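Local structure of hypothetical protein APC35681 (Geobacillus stearothermophilus, 1RFZ) at residues 13-16 and 17-20; 69-72 and 73-77. The protein is of unknown function but may be a phosphatidylglycerophosphatase of the PgpA type. All coordinates share one frame; numbering follows the deposited sequence.

Interaction 1: residues 13-16 and 17-20; sequences EQTA and RRWL
E13 and R17, Q14 and R18, and T15 and W19 are each joined by an i to i+4 backbone hydrogen bond on the first turns of helix 13-22; the one from W19 N to T15 O (3.1 Å) is almost straight at 175°, while that from L20 N to A16 O is weak. On one flank of these turns the side chains of E13 and R17 run next to each other in the same direction and end in a salt bridge. R17 NE lies 3.1 Å from E13 OE2, which accepts through its anti lone pair and sits close to the guanidinium plane. R17 NH2 adds a weak second bond to the same E13 OE2 at 3.4 Å. Because the two flat groups are turned 41° against each other and one carboxylate oxygen takes both bonds, the pair is not a flat, two-pronged match. This is the i, i+4 Glu-Arg pairing familiar from alpha-helices, here laid along a helix of an all-helical fold. R17 NH2 also donates a hydrogen bond to N55 OD1 of helix 47-58, which ties the guanidinium to the neighbouring helix and should limit its rotation. Another flank carries T15 and W19. With T15 CG2 anti to the backbone N (chi1 -67° for OG1), the methyl is directed along the helix to the indole, 3.3 Å from W19 NE1 and 3.7 Å from W19 CE2. P85 and E84 of the second subunit pack on T15 and W19 respectively. The L20 side chain packs on I67 and I71 of helix 61-76.

Interaction 2: residues 69-72 and 73-77; sequences TGIQ and LDKLA
Q72 extends its CG anti to the backbone N (chi1 178°) and then bends at chi2 (64°), while L76 has its CG anti to its own carbonyl carbon; the two side chains, one turn apart, thereby meet at an angle. L76 CD1 is modelled 3.8 Å from Q72 CG and equally near Q72 CD, but its placement is doubtful, since it crowds the Q72 carbonyl oxygen. The amide beyond is held from outside the helix, Q72 NE2 hydrogen-bonding to D83 OD2 of the second subunit. One residue on, L73 places its CG 3.5 Å from the T69 carbonyl oxygen, and L73 CD1 comes 4.3 Å from T69 CG2. In the backbone beneath, L73 N bonds to T69 O at 3.2 Å and D74 N to G70 O at 3.1 Å, whereas the bond from K75 N to I71 O is weak. D74 OD2 accepts a hydrogen bond from L145 N, and a weak one from F144 N. T69 OG1 is hydrogen-bonded to N65 O and to Y97 OH of the second subunit. L73 and L76 each pack on their counterparts in that subunit, as in a roughly twofold helix-helix interface in which helix 61-76 pairs with its own copy.

In the fold
The two contacts follow one another along the chain, on helices 13-22 and 61-76, with centres about 14 Å apart, and they meet through side-chain packing. L20 CD2 of interaction 1 lies 3.7 Å from I71 CD1 of interaction 2, and W19 CE3 is 3.9 Å from I71 CB, so I71 packs against both W19 and L20 and joins the two helices. Beyond it K75 reaches toward E22 at the far end of helix 13-22. Both contacts also border the second subunit, interaction 1 through T15 and W19 and interaction 2 through T69, Q72, L73 and L76. Both thus belong to helix packing and to the subunit interface.

Interaction 1: residues 13-16 and 17-20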
loop_
_atom_site.group_PDB
_atom_site.type_symbol
_atom_site.label_atom_id
_atom_site.label_comp_id
_atom_site.label_asym_id
_atom_site.label_seq_id
_atom_site.Cartn_x
_atom_site.Cartn_y
_atom_site.Cartn_z
ATOM N N GLU A 13 5.899 -4.152 23.054
ATOM C CA GLU A 13 4.489 -4.374 23.361
ATOM C C GLU A 13 4.000 -3.744 24.657
ATOM O O GLU A 13 3.007 -3.018 24.651
ATOM C CB GLU A 13 4.150 -5.857 23.377
ATOM C CG GLU A 13 2.662 -6.086 23.165
ATOM C CD GLU A 13 2.251 -7.535 23.292
ATOM O OE1 GLU A 13 3.032 -8.414 22.857
ATOM O OE2 GLU A 13 1.138 -7.786 23.815
ATOM N N GLN A 14 4.675 -3.999 25.771
ATOM C CA GLN A 14 4.226 -3.417 27.033
ATOM C C GLN A 14 4.116 -1.896 26.985
ATOM O O GLN A 14 3.096 -1.325 27.367
ATOM C CB GLN A 14 5.163 -3.810 28.169
ATOM C CG GLN A 14 4.869 -3.082 29.465
ATOM C CD GLN A 14 5.821 -3.490 30.564
ATOM O OE1 GLN A 14 5.822 -4.642 31.001
ATOM N NE2 GLN A 14 6.648 -2.554 31.011
ATOM N N THR A 15 5.179 -1.246 26.521
ATOM C CA THR A 15 5.207 0.209 26.430
ATOM C C THR A 15 4.120 0.752 25.509
ATOM O O THR A 15 3.517 1.784 25.790
ATOM C CB THR A 15 6.583 0.692 25.941
ATOM O OG1 THR A 15 7.567 0.401 26.943
ATOM C CG2 THR A 15 6.566 2.185 25.665
ATOM N N ALA A 16 3.870 0.052 24.412
ATOM C CA ALA A 16 2.851 0.477 23.471
ATOM C C ALA A 16 1.478 0.365 24.115
ATOM O O ALA A 16 0.574 1.156 23.821
ATOM C CB ALA A 16 2.920 -0.360 22.236
ATOM N N ARG A 17 1.318 -0.614 25.000
ATOM C CA ARG A 17 0.046 -0.796 25.697
ATOM C C ARG A 17 -0.162 0.312 26.717
ATOM O O ARG A 17 -1.254 0.863 26.833
ATOM C CB ARG A 17 -0.004 -2.152 26.407
ATOM C CG ARG A 17 -0.366 -3.311 25.512
ATOM C CD ARG A 17 -0.123 -4.652 26.185
ATOM N NE ARG A 17 -0.576 -5.763 25.345
ATOM C CZ ARG A 17 -1.852 -6.127 25.205
ATOM N NH1 ARG A 17 -2.808 -5.474 25.859
ATOM N NH2 ARG A 17 -2.175 -7.129 24.397
ATOM N N ARG A 18 0.893 0.641 27.454
ATOM C CA ARG A 18 0.801 1.681 28.466
ATOM C C ARG A 18 0.418 3.020 27.827
ATOM O O ARG A 18 -0.563 3.642 28.229
ATOM C CB ARG A 18 2.132 1.798 29.214
ATOM C CG ARG A 18 2.046 2.512 30.555
ATOM C CD ARG A 18 3.416 2.589 31.187
ATOM N NE ARG A 18 4.386 3.146 30.247
ATOM C CZ ARG A 18 5.682 3.296 30.504
ATOM N NH1 ARG A 18 6.176 2.930 31.683
ATOM N NH2 ARG A 18 6.484 3.815 29.579
ATOM N N TRP A 19 1.186 3.457 26.832
ATOM C CA TRP A 19 0.897 4.711 26.150
ATOM C C TRP A 19 -0.576 4.767 25.750
ATOM O O TRP A 19 -1.246 5.779 25.991
ATOM C CB TRP A 19 1.773 4.861 24.904
ATOM C CG TRP A 19 3.225 5.154 25.202
ATOM C CD1 TRP A 19 3.896 4.842 26.342
ATOM C CD2 TRP A 19 4.204 5.705 24.301
ATOM N NE1 TRP A 19 5.228 5.150 26.208
ATOM C CE2 TRP A 19 5.445 5.677 24.965
ATOM C CE3 TRP A 19 4.151 6.213 22.996
ATOM C CZ2 TRP A 19 6.628 6.135 24.372
ATOM C CZ3 TRP A 19 5.334 6.672 22.405
ATOM C CH2 TRP A 19 6.554 6.626 23.097
ATOM N N LEU A 20 -1.080 3.689 25.144
ATOM C CA LEU A 20 -2.490 3.643 24.726
ATOM C C LEU A 20 -3.411 3.974 25.892
ATOM O O LEU A 20 -4.364 4.733 25.742
ATOM C CB LEU A 20 -2.865 2.260 24.164
ATOM C CG LEU A 20 -2.368 1.864 22.766
ATOM C CD1 LEU A 20 -3.069 0.593 22.306
ATOM C CD2 LEU A 20 -2.661 2.986 21.794
#

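Interaction 2: residues 69-72 and 73-77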
loop_
_atom_site.group_PDB
_atom_site.type_symbol
_atom_site.label_atom_id
_atom_site.label_comp_id
_atom_site.label_asym_id
_atom_site.label_seq_id
_atom_site.Cartn_x
_atom_site.Cartn_y
_atom_site.Cartn_z
ATOM N N THR A 69 5.333 5.643 17.302
ATOM C CA THR A 69 5.521 6.844 16.481
ATOM C C THR A 69 4.261 7.734 16.480
ATOM O O THR A 69 4.333 8.963 16.597
ATOM C CB THR A 69 5.832 6.478 15.023
ATOM O OG1 THR A 69 6.942 5.572 14.972
ATOM C CG2 THR A 69 6.173 7.730 14.238
ATOM N N GLY A 70 3.104 7.094 16.344
ATOM C CA GLY A 70 1.854 7.825 16.335
ATOM C C GLY A 70 1.664 8.659 17.585
ATOM O O GLY A 70 1.575 9.874 17.507
ATOM N N ILE A 71 1.610 8.014 18.742
ATOM C CA ILE A 71 1.412 8.744 19.982
ATOM C C ILE A 71 2.590 9.643 20.365
ATOM O O ILE A 71 2.479 10.452 21.287
ATOM C CB ILE A 71 1.099 7.791 21.155
ATOM C CG1 ILE A 71 -0.124 6.934 20.823
ATOM C CG2 ILE A 71 0.784 8.596 22.403
ATOM C CD1 ILE A 71 -0.623 6.077 21.989
ATOM N N GLN A 72 3.717 9.516 19.668
ATOM C CA GLN A 72 4.872 10.370 19.960
ATOM C C GLN A 72 4.595 11.770 19.411
ATOM O O GLN A 72 4.648 12.763 20.139
ATOM C CB GLN A 72 6.142 9.802 19.319
ATOM C CG GLN A 72 7.405 10.644 19.510
ATOM C CD GLN A 72 7.880 10.780 20.971
ATOM O OE1 GLN A 72 9.077 10.909 21.222
ATOM N NE2 GLN A 72 6.946 10.768 21.924
ATOM N N LEU A 73 4.286 11.833 18.121
ATOM C CA LEU A 73 3.981 13.093 17.457
ATOM C C LEU A 73 2.727 13.716 18.078
ATOM O O LEU A 73 2.684 14.921 18.335
ATOM C CB LEU A 73 3.774 12.845 15.961
ATOM C CG LEU A 73 4.935 12.122 15.255
ATOM C CD1 LEU A 73 4.463 11.610 13.899
ATOM C CD2 LEU A 73 6.147 13.051 15.111
ATOM N N ASP A 74 1.712 12.892 18.323
ATOM C CA ASP A 74 0.473 13.381 18.920
ATOM C C ASP A 74 0.776 14.208 20.160
ATOM O O ASP A 74 0.107 15.205 20.417
ATOM C CB ASP A 74 -0.456 12.221 19.306
ATOM C CG ASP A 74 -1.601 12.031 18.320
ATOM O OD1 ASP A 74 -2.241 13.038 17.950
ATOM O OD2 ASP A 74 -1.871 10.874 17.925
ATOM N N LYS A 75 1.789 13.791 20.923
ATOM C CA LYS A 75 2.180 14.493 22.144
ATOM C C LYS A 75 2.954 15.783 21.889
ATOM O O LYS A 75 2.571 16.837 22.383
ATOM C CB LYS A 75 3.005 13.577 23.051
ATOM C CG LYS A 75 2.182 12.712 23.997
ATOM C CD LYS A 75 3.094 11.918 24.929
ATOM C CE LYS A 75 2.311 11.006 25.873
ATOM N NZ LYS A 75 3.205 10.127 26.698
ATOM N N LEU A 76 4.043 15.701 21.133
ATOM C CA LEU A 76 4.832 16.892 20.833
ATOM C C LEU A 76 3.955 17.993 20.261
ATOM O O LEU A 76 4.169 19.174 20.536
ATOM C CB LEU A 76 5.945 16.590 19.827
ATOM C CG LEU A 76 7.152 15.805 20.320
ATOM C CD1 LEU A 76 7.046 14.364 19.853
ATOM C CD2 LEU A 76 8.414 16.449 19.773
ATOM N N ALA A 77 2.979 17.608 19.448
ATOM C CA ALA A 77 2.071 18.577 18.848
ATOM C C ALA A 77 1.110 19.103 19.918
ATOM O O ALA A 77 0.517 20.169 19.767
ATOM C CB ALA A 77 1.293 17.927 17.700
#